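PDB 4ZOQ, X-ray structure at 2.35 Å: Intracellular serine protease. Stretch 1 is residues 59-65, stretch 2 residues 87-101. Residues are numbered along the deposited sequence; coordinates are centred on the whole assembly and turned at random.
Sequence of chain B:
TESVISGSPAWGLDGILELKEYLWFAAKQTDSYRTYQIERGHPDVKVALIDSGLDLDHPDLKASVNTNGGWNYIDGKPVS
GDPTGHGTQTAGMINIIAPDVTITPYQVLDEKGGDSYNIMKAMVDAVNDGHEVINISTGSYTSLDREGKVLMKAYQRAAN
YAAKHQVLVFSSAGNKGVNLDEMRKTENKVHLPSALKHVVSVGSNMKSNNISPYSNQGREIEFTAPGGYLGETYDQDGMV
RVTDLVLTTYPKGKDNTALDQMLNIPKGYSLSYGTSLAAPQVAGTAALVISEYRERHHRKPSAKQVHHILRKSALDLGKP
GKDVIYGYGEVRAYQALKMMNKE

Stretch 1, residues 59-65: PDLKASV
Stretch 2, residues 87-101: GTQTAGMINIIAPDV

Leu61 and Ser64 carry most of this small contact from stretch 1, and Asn95 covers the most surface from stretch 2. Together the two stretches bury 309 Å². Stretch 2 is helical from Gly87, with the helix beginning earlier in the chain; beyond it, a type I turn runs from Ala98 to Val101. Stretch 1 contains a tight bend in which Ser64 N donates to Leu61 O at 3.0 Å. In register, Leu61 CA lies 7.1 Å from Gly92 CA, and Ser64 CA lies 6.0 Å from Asp100 CA. Leu61 thus meets the helix and Ser64 meets the turn.

Leu61 has phi/psi -106/-25 and chi1 m, chi2 t. Its CA-to-CB bond points sideways, but the end of the side chain comes nearer the helix. Leu61 CD1 packs 3.8 Å from Thr88 CG2 and 4.0 Å from Ala91 CB. Leu61 CD2 lies 4.1 Å from Gly92 CA and 3.8 Å from Asn95 CB. At Gly92 the contact is with the backbone CA itself. The CA-to-CB bond of Asn95 points toward stretch 1, with chi1 t, and the residue adds its bulk one helical turn beyond Ala91; Asn95 N donates to Ala91 O at 2.9 Å.

Ser64 has phi/psi -103/-15 and chi1 m, and its CA-to-CB bond points toward stretch 2. Ser64 OG is 2.7 Å from Pro99 O, and Ser64 CB is 3.3 Å from Val101 O. The side chain therefore sits against backbone carbonyls. Pro99 and Asp100 have phi/psi -68/-17 and -106/-6; the Val101 N to Ala98 O bond of the turn is weak, at 3.5 Å.

Water links the same region. Water 3 lies 3.1 Å from Ser64 OG and donates to Asp100 OD1 at 3.1 Å. Water 1 donates to Asp100 O at 3.2 Å and, weakly, to Ala63 O at 3.5 Å.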

ATOM      1  N   PRO B  59      19.800  -7.443  -1.182  1.00 39.96           N
ATOM      2  CA  PRO B  59      20.027  -8.860  -1.519  1.00 43.05           C
ATOM      3  C   PRO B  59      18.736  -9.658  -1.631  1.00 41.99           C
ATOM      4  O   PRO B  59      18.596 -10.523  -2.501  1.00 38.38           O
ATOM      5  CB  PRO B  59      20.864  -9.385  -0.333  1.00 35.10           C
ATOM      6  CG  PRO B  59      21.472  -8.182   0.269  1.00 40.05           C
ATOM      7  CD  PRO B  59      20.526  -7.037   0.035  1.00 41.92           C
ATOM      8  N   ASP B  60      17.770  -9.334  -0.778  1.00 40.56           N
ATOM      9  CA  ASP B  60      16.521 -10.074  -0.777  1.00 36.53           C
ATOM     10  C   ASP B  60      15.542  -9.596  -1.842  1.00 35.20           C
ATOM     11  O   ASP B  60      14.699 -10.365  -2.295  1.00 34.60           O
ATOM     12  CB  ASP B  60      15.887  -9.989   0.605  1.00 35.25           C
ATOM     13  CG  ASP B  60      16.740 -10.633   1.668  1.00 35.77           C
ATOM     14  OD1 ASP B  60      17.403 -11.657   1.370  1.00 39.25           O
ATOM     15  OD2 ASP B  60      16.750 -10.117   2.800  1.00 34.20           O
ATOM     16  N   LEU B  61      15.670  -8.347  -2.280  1.00 38.89           N
ATOM     17  CA  LEU B  61      14.645  -7.766  -3.158  1.00 38.85           C
ATOM     18  C   LEU B  61      15.091  -7.645  -4.626  1.00 40.22           C
ATOM     19  O   LEU B  61      14.252  -7.644  -5.519  1.00 42.16           O
ATOM     20  CB  LEU B  61      14.233  -6.380  -2.640  1.00 36.20           C
ATOM     21  CG  LEU B  61      13.849  -6.370  -1.160  1.00 35.44           C
ATOM     22  CD1 LEU B  61      13.498  -4.952  -0.646  1.00 32.95           C
ATOM     23  CD2 LEU B  61      12.738  -7.383  -0.866  1.00 31.02           C
ATOM     24  N   LYS B  62      16.397  -7.566  -4.891  1.00 42.64           N
ATOM     25  CA  LYS B  62      16.868  -7.288  -6.258  1.00 41.95           C
ATOM     26  C   LYS B  62      16.389  -8.314  -7.309  1.00 42.13           C
ATOM     27  O   LYS B  62      16.091  -7.921  -8.426  1.00 51.01           O
ATOM     28  CB  LYS B  62      18.397  -7.145  -6.296  1.00 45.06           C
ATOM     29  CG  LYS B  62      19.185  -8.375  -5.902  1.00 45.55           C
ATOM     30  CD  LYS B  62      20.676  -8.058  -5.913  1.00 57.95           C
ATOM     31  CE  LYS B  62      21.543  -9.267  -5.522  1.00 55.47           C
ATOM     32  NZ  LYS B  62      21.792 -10.175  -6.684  1.00 63.80           N
ATOM     33  N   ALA B  63      16.271  -9.600  -6.974  1.00 44.25           N
ATOM     34  CA  ALA B  63      15.786 -10.602  -7.956  1.00 40.48           C
ATOM     35  C   ALA B  63      14.349 -10.380  -8.446  1.00 45.71           C
ATOM     36  O   ALA B  63      13.982 -10.880  -9.521  1.00 44.82           O
ATOM     37  CB  ALA B  63      15.894 -12.011  -7.385  1.00 35.18           C
ATOM     38  N   SER B  64      13.537  -9.703  -7.625  1.00 45.35           N
ATOM     39  CA  SER B  64      12.106  -9.453  -7.885  1.00 38.52           C
ATOM     40  C   SER B  64      11.824  -8.043  -8.355  1.00 42.24           C
ATOM     41  O   SER B  64      10.711  -7.729  -8.791  1.00 38.06           O
ATOM     42  CB  SER B  64      11.268  -9.705  -6.626  1.00 41.27           C
ATOM     43  OG  SER B  64      11.485 -11.005  -6.116  1.00 47.29           O
ATOM     44  N   VAL B  65      12.797  -7.155  -8.181  1.00 45.41           N
ATOM     45  CA  VAL B  65      12.582  -5.775  -8.579  1.00 45.04           C
ATOM     46  C   VAL B  65      12.443  -5.728 -10.094  1.00 48.56           C
ATOM     47  O   VAL B  65      13.205  -6.371 -10.834  1.00 43.42           O
ATOM     48  CB  VAL B  65      13.707  -4.838  -8.110  1.00 49.49           C
ATOM     49  CG1 VAL B  65      13.540  -3.466  -8.714  1.00 49.16           C
ATOM     50  CG2 VAL B  65      13.697  -4.739  -6.598  1.00 46.44           C
ATOM     51  N   GLY B  87       9.494   2.293   1.973  1.00 37.11           N
ATOM     52  CA  GLY B  87       9.069   1.476   0.849  1.00 35.66           C
ATOM     53  C   GLY B  87       9.753   0.124   0.822  1.00 36.27           C
ATOM     54  O   GLY B  87       9.180  -0.863   0.371  1.00 38.49           O
ATOM     55  N   THR B  88      11.005   0.106   1.262  1.00 34.57           N
ATOM     56  CA  THR B  88      11.800  -1.115   1.397  1.00 36.89           C
ATOM     57  C   THR B  88      11.257  -2.025   2.484  1.00 35.46           C
ATOM     58  O   THR B  88      11.287  -3.242   2.349  1.00 35.60           O
ATOM     59  CB  THR B  88      13.270  -0.787   1.676  1.00 35.56           C
ATOM     60  OG1 THR B  88      13.766  -0.018   0.577  1.00 38.50           O
ATOM     61  CG2 THR B  88      14.104  -2.046   1.800  1.00 34.54           C
ATOM     62  N   GLN B  89      10.774  -1.446   3.574  1.00 32.59           N
ATOM     63  CA  GLN B  89      10.155  -2.282   4.591  1.00 35.55           C
ATOM     64  C   GLN B  89       8.852  -2.899   4.031  1.00 34.12           C
ATOM     65  O   GLN B  89       8.617  -4.106   4.164  1.00 34.40           O
ATOM     66  CB  GLN B  89       9.878  -1.473   5.855  1.00 33.56           C
ATOM     67  CG  GLN B  89      11.149  -0.902   6.459  1.00 35.67           C
ATOM     68  CD  GLN B  89      10.895  -0.125   7.737  1.00 35.38           C
ATOM     69  OE1 GLN B  89      10.336   0.971   7.710  1.00 40.22           O
ATOM     70  NE2 GLN B  89      11.286  -0.704   8.870  1.00 29.81           N
ATOM     71  N   THR B  90       8.049  -2.081   3.351  1.00 31.12           N
ATOM     72  CA  THR B  90       6.810  -2.551   2.739  1.00 30.36           C
ATOM     73  C   THR B  90       7.107  -3.649   1.699  1.00 32.37           C
ATOM     74  O   THR B  90       6.501  -4.726   1.717  1.00 30.64           O
ATOM     75  CB  THR B  90       6.043  -1.388   2.107  1.00 32.14           C
ATOM     76  OG1 THR B  90       5.815  -0.382   3.104  1.00 34.10           O
ATOM     77  CG2 THR B  90       4.723  -1.844   1.533  1.00 28.20           C
ATOM     78  N   ALA B  91       8.095  -3.405   0.850  1.00 33.73           N
ATOM     79  CA  ALA B  91       8.486  -4.380  -0.176  1.00 32.74           C
ATOM     80  C   ALA B  91       8.819  -5.769   0.401  1.00 30.39           C
ATOM     81  O   ALA B  91       8.458  -6.799  -0.169  1.00 31.02           O
ATOM     82  CB  ALA B  91       9.683  -3.839  -0.955  1.00 31.19           C
ATOM     83  N   GLY B  92       9.548  -5.794   1.513  1.00 30.63           N
ATOM     84  CA  GLY B  92       9.916  -7.045   2.129  1.00 29.30           C
ATOM     85  C   GLY B  92       8.707  -7.844   2.566  1.00 29.00           C
ATOM     86  O   GLY B  92       8.733  -9.073   2.502  1.00 31.03           O
ATOM     87  N   MET B  93       7.621  -7.179   2.945  1.00 27.70           N
ATOM     88  CA  MET B  93       6.483  -7.956   3.396  1.00 26.52           C
ATOM     89  C   MET B  93       5.792  -8.629   2.216  1.00 30.36           C
ATOM     90  O   MET B  93       5.283  -9.749   2.357  1.00 32.88           O
ATOM     91  CB  MET B  93       5.494  -7.109   4.176  1.00 26.77           C
ATOM     92  CG  MET B  93       6.068  -6.497   5.425  1.00 27.33           C
ATOM     93  SD  MET B  93       7.098  -7.624   6.347  1.00 28.69           S
ATOM     94  CE  MET B  93       6.752  -7.074   8.045  1.00 29.87           C
ATOM     95  N   ILE B  94       5.775  -7.979   1.054  1.00 27.54           N
ATOM     96  CA  ILE B  94       5.289  -8.646  -0.136  1.00 28.76           C
ATOM     97  C   ILE B  94       6.210  -9.811  -0.455  1.00 30.50           C
ATOM     98  O   ILE B  94       5.762 -10.917  -0.772  1.00 28.52           O
ATOM     99  CB  ILE B  94       5.277  -7.734  -1.380  1.00 34.80           C
ATOM    100  CG1 ILE B  94       4.295  -6.575  -1.252  1.00 32.75           C
ATOM    101  CG2 ILE B  94       5.012  -8.551  -2.654  1.00 32.03           C
ATOM    102  CD1 ILE B  94       4.711  -5.417  -2.115  1.00 30.79           C
ATOM    103  N   ASN B  95       7.515  -9.540  -0.408  1.00 29.73           N
ATOM    104  CA  ASN B  95       8.495 -10.537  -0.825  1.00 28.80           C
ATOM    105  C   ASN B  95       8.546 -11.805   0.036  1.00 30.27           C
ATOM    106  O   ASN B  95       8.637 -12.907  -0.496  1.00 28.47           O
ATOM    107  CB  ASN B  95       9.885  -9.918  -0.865  1.00 30.76           C
ATOM    108  CG  ASN B  95      10.924 -10.887  -1.354  1.00 29.55           C
ATOM    109  OD1 ASN B  95      10.909 -11.290  -2.513  1.00 31.89           O
ATOM    110  ND2 ASN B  95      11.804 -11.308  -0.463  1.00 32.23           N
ATOM    111  N   ILE B  96       8.485 -11.655   1.360  1.00 28.03           N
ATOM    112  CA  ILE B  96       8.658 -12.803   2.250  1.00 28.20           C
ATOM    113  C   ILE B  96       7.526 -13.826   2.051  1.00 31.26           C
ATOM    114  O   ILE B  96       7.752 -15.022   2.193  1.00 33.47           O
ATOM    115  CB  ILE B  96       8.758 -12.371   3.736  1.00 27.34           C
ATOM    116  CG1 ILE B  96       9.307 -13.510   4.578  1.00 26.98           C
ATOM    117  CG2 ILE B  96       7.437 -11.846   4.289  1.00 26.80           C
ATOM    118  CD1 ILE B  96      10.729 -13.929   4.231  1.00 28.62           C
ATOM    119  N   ILE B  97       6.346 -13.354   1.639  1.00 29.29           N
ATOM    120  CA  ILE B  97       5.211 -14.225   1.334  1.00 28.96           C
ATOM    121  C   ILE B  97       5.220 -14.740  -0.116  1.00 28.24           C
ATOM    122  O   ILE B  97       4.952 -15.928  -0.376  1.00 27.64           O
ATOM    123  CB  ILE B  97       3.868 -13.464   1.597  1.00 30.20           C
ATOM    124  CG1 ILE B  97       3.605 -13.420   3.104  1.00 27.16           C
ATOM    125  CG2 ILE B  97       2.712 -14.141   0.892  1.00 26.24           C
ATOM    126  CD1 ILE B  97       2.752 -12.320   3.540  1.00 29.72           C
ATOM    127  N   ALA B  98       5.636 -13.877  -1.036  1.00 26.15           N
ATOM    128  CA  ALA B  98       5.650 -14.193  -2.455  1.00 27.96           C
ATOM    129  C   ALA B  98       6.980 -13.788  -3.054  1.00 30.32           C
ATOM    130  O   ALA B  98       7.084 -12.729  -3.682  1.00 31.71           O
ATOM    131  CB  ALA B  98       4.533 -13.485  -3.164  1.00 27.74           C
ATOM    132  N   PRO B  99       8.008 -14.609  -2.835  1.00 28.18           N
ATOM    133  CA  PRO B  99       9.366 -14.171  -3.170  1.00 32.70           C
ATOM    134  C   PRO B  99       9.635 -14.012  -4.660  1.00 33.92           C
ATOM    135  O   PRO B  99      10.561 -13.299  -5.007  1.00 34.24           O
ATOM    136  CB  PRO B  99      10.262 -15.266  -2.544  1.00 33.82           C
ATOM    137  CG  PRO B  99       9.355 -16.381  -2.151  1.00 36.78           C
ATOM    138  CD  PRO B  99       7.985 -15.810  -1.981  1.00 30.44           C
ATOM    139  N   ASP B 100       8.812 -14.584  -5.524  1.00 35.01           N
ATOM    140  CA  ASP B 100       9.098 -14.507  -6.950  1.00 36.08           C
ATOM    141  C   ASP B 100       8.213 -13.537  -7.743  1.00 37.14           C
ATOM    142  O   ASP B 100       8.476 -13.330  -8.927  1.00 38.57           O
ATOM    143  CB  ASP B 100       8.994 -15.908  -7.566  1.00 36.39           C
ATOM    144  CG  ASP B 100      10.152 -16.798  -7.173  1.00 38.95           C
ATOM    145  OD1 ASP B 100      11.236 -16.235  -6.939  1.00 31.60           O
ATOM    146  OD2 ASP B 100       9.966 -18.041  -7.058  1.00 36.51           O
ATOM    147  N   VAL B 101       7.185 -12.940  -7.131  1.00 36.05           N
ATOM    148  CA  VAL B 101       6.387 -11.953  -7.871  1.00 34.33           C
ATOM    149  C   VAL B 101       7.209 -10.711  -8.110  1.00 36.56           C
ATOM    150  O   VAL B 101       8.128 -10.406  -7.344  1.00 34.60           O
ATOM    151  CB  VAL B 101       5.084 -11.565  -7.169  1.00 36.18           C
ATOM    152  CG1 VAL B 101       4.116 -12.735  -7.198  1.00 31.70           C
ATOM    153  CG2 VAL B 101       5.352 -11.071  -5.767  1.00 35.61           C
TER
HETATM  154  O   HOH W   1      10.602 -11.288 -10.125  1.00 51.69           O
HETATM  155  O   HOH W   2       8.750 -10.560  -4.299  1.00 31.86           O
HETATM  156  O   HOH W   3      12.819 -13.592  -7.202  1.00 55.60           O